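Local coordinates for protein adenylate kinase (Desulfovibrio gigas, PDB 2XB4) that probably catalyses the reversible transfer of the terminal phosphate of ATP to AMP, giving two ADP, and carries a bound zinc ion, at residues L114-A119 / K172-Y177. Residues are numbered along the deposited sequence; the frame is centred on the assembly and turned at random.
Sequences LPREVA and KRHDIY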
# COMPACT_ATOMS: atom_id res chain seq x y z
N LEU A 114 -26.62 6.98 -8.89
CA LEU A 114 -25.51 7.92 -9.03
C LEU A 114 -25.06 7.84 -10.51
O LEU A 114 -24.95 6.73 -11.04
CB LEU A 114 -24.38 7.40 -8.06
CG LEU A 114 -23.29 8.30 -7.57
CD1 LEU A 114 -24.03 9.26 -6.62
CD2 LEU A 114 -22.33 7.56 -6.78
N PRO A 115 -24.79 8.98 -11.19
CA PRO A 115 -24.19 8.79 -12.49
C PRO A 115 -22.83 8.09 -12.43
O PRO A 115 -22.05 8.29 -11.50
CB PRO A 115 -24.08 10.22 -13.09
CG PRO A 115 -24.94 11.10 -12.22
CD PRO A 115 -25.05 10.41 -10.89
N ARG A 116 -22.60 7.21 -13.41
CA ARG A 116 -21.34 6.46 -13.46
C ARG A 116 -20.11 7.38 -13.35
O ARG A 116 -19.22 7.04 -12.60
CB ARG A 116 -21.27 5.60 -14.70
CG ARG A 116 -19.91 5.03 -15.00
CD ARG A 116 -19.91 4.27 -16.35
NE ARG A 116 -18.60 3.61 -16.46
CZ ARG A 116 -18.41 2.52 -17.18
NH1 ARG A 116 -19.45 2.01 -17.85
NH2 ARG A 116 -17.20 1.98 -17.25
N GLU A 117 -20.06 8.55 -14.00
CA GLU A 117 -18.82 9.43 -13.95
C GLU A 117 -18.63 9.91 -12.47
O GLU A 117 -17.49 10.04 -11.96
CB GLU A 117 -18.83 10.67 -14.93
CG GLU A 117 -18.71 10.23 -16.42
CD GLU A 117 -18.24 11.35 -17.47
OE1 GLU A 117 -19.10 12.11 -18.02
OE2 GLU A 117 -17.00 11.42 -17.77
N VAL A 118 -19.73 10.18 -11.82
CA VAL A 118 -19.75 10.61 -10.40
C VAL A 118 -19.22 9.49 -9.48
O VAL A 118 -18.34 9.70 -8.66
CB VAL A 118 -21.07 11.16 -9.94
CG1 VAL A 118 -21.02 11.46 -8.42
CG2 VAL A 118 -21.45 12.48 -10.76
N ALA A 119 -19.78 8.28 -9.65
CA ALA A 119 -19.33 7.09 -8.92
C ALA A 119 -17.78 6.89 -9.09
O ALA A 119 -17.06 6.64 -8.11
CB ALA A 119 -20.17 5.89 -9.39
N LYS A 172 -14.40 -1.97 -15.40
CA LYS A 172 -14.98 -3.24 -15.69
C LYS A 172 -16.12 -3.54 -14.68
O LYS A 172 -17.12 -4.10 -15.11
CB LYS A 172 -13.95 -4.33 -15.56
CG LYS A 172 -12.96 -4.22 -16.82
CD LYS A 172 -11.83 -5.12 -16.62
CE LYS A 172 -11.10 -5.29 -17.96
NZ LYS A 172 -10.56 -6.66 -17.87
N ARG A 173 -16.02 -3.12 -13.39
CA ARG A 173 -17.16 -3.34 -12.50
C ARG A 173 -18.35 -2.42 -12.89
O ARG A 173 -19.52 -2.87 -12.80
CB ARG A 173 -16.80 -3.12 -11.02
CG ARG A 173 -15.75 -4.11 -10.46
CD ARG A 173 -15.40 -3.76 -9.02
NE ARG A 173 -14.12 -4.34 -8.73
CZ ARG A 173 -12.91 -3.74 -8.63
NH1 ARG A 173 -12.68 -2.39 -8.65
NH2 ARG A 173 -11.88 -4.56 -8.40
N HIS A 174 -18.06 -1.18 -13.33
CA HIS A 174 -19.17 -0.25 -13.74
C HIS A 174 -19.81 -0.66 -15.06
O HIS A 174 -21.09 -0.52 -15.26
CB HIS A 174 -18.62 1.18 -13.81
CG HIS A 174 -18.54 1.87 -12.47
ND1 HIS A 174 -17.88 3.07 -12.29
CD2 HIS A 174 -19.06 1.55 -11.27
CE1 HIS A 174 -17.94 3.43 -11.01
NE2 HIS A 174 -18.64 2.51 -10.36
N ASP A 175 -19.00 -1.23 -15.97
CA ASP A 175 -19.53 -1.91 -17.15
C ASP A 175 -20.62 -2.88 -16.84
O ASP A 175 -21.69 -2.82 -17.46
CB ASP A 175 -18.43 -2.60 -17.98
CG ASP A 175 -17.59 -1.60 -18.80
OD1 ASP A 175 -17.88 -0.38 -18.87
OD2 ASP A 175 -16.61 -2.07 -19.37
N ILE A 176 -20.43 -3.72 -15.82
CA ILE A 176 -21.45 -4.67 -15.51
C ILE A 176 -22.60 -3.94 -14.79
O ILE A 176 -23.76 -4.15 -15.12
CB ILE A 176 -20.91 -5.78 -14.59
CG1 ILE A 176 -19.89 -6.63 -15.40
CG2 ILE A 176 -22.07 -6.69 -14.03
CD1 ILE A 176 -18.84 -7.39 -14.39
N TYR A 177 -22.27 -3.09 -13.81
CA TYR A 177 -23.35 -2.47 -12.99
C TYR A 177 -24.27 -1.64 -13.92
O TYR A 177 -25.54 -1.76 -13.91
CB TYR A 177 -22.79 -1.56 -11.87
CG TYR A 177 -23.99 -1.07 -11.01
CD1 TYR A 177 -24.54 -1.92 -10.03
CD2 TYR A 177 -24.67 0.13 -11.32
CE1 TYR A 177 -25.67 -1.55 -9.32
CE2 TYR A 177 -25.81 0.54 -10.62
CZ TYR A 177 -26.30 -0.33 -9.61
OH TYR A 177 -27.44 0.03 -8.90
O HOH W 1 -16.74 4.24 -14.68
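R116, in the first turn of helix 116-124 just after the N-cap residue P115, reaches across to H174 and D175 near the end of helix 167-177. With CG anti to the backbone N (chi1 167°) and the chain extended as far as NE, its guanidinium arrives end-on at a single carboxylate oxygen: NH1 lies 3.0 Å and NH2 2.9 Å from D175 OD1. This salt bridge is uneven. OD1 lies in the guanidinium plane, but it receives NH1 on its anti lone pair and NH2 from well above the carboxylate plane, and both bonds are bent. N171 OD1 takes a further bond from NH2, which helps fix the rotation of the group. One guanidinium face rests on H174 CB, 3.6 Å from R116 NE. Water 1 bridges the two side chains, accepting from R116 NE at 2.7 Å and sitting 2.9 Å from H174 ND1, in the plane of the imidazole. Both helices probably belong to the CORE domain of this adenylate kinase, which has the P-loop NTPase fold around a five-stranded parallel sheet; helix 116-124 follows strand 108-113. One turn on, A119 CB packs obliquely against the imidazole, 3.7 Å from H174 CE1. Y178 meets that ring edge-to-face, and H174 NE2 bonds to the carbonyl of N9, tying helix 167-177 to the tartrate-binding loop, the predicted ATP phosphate site.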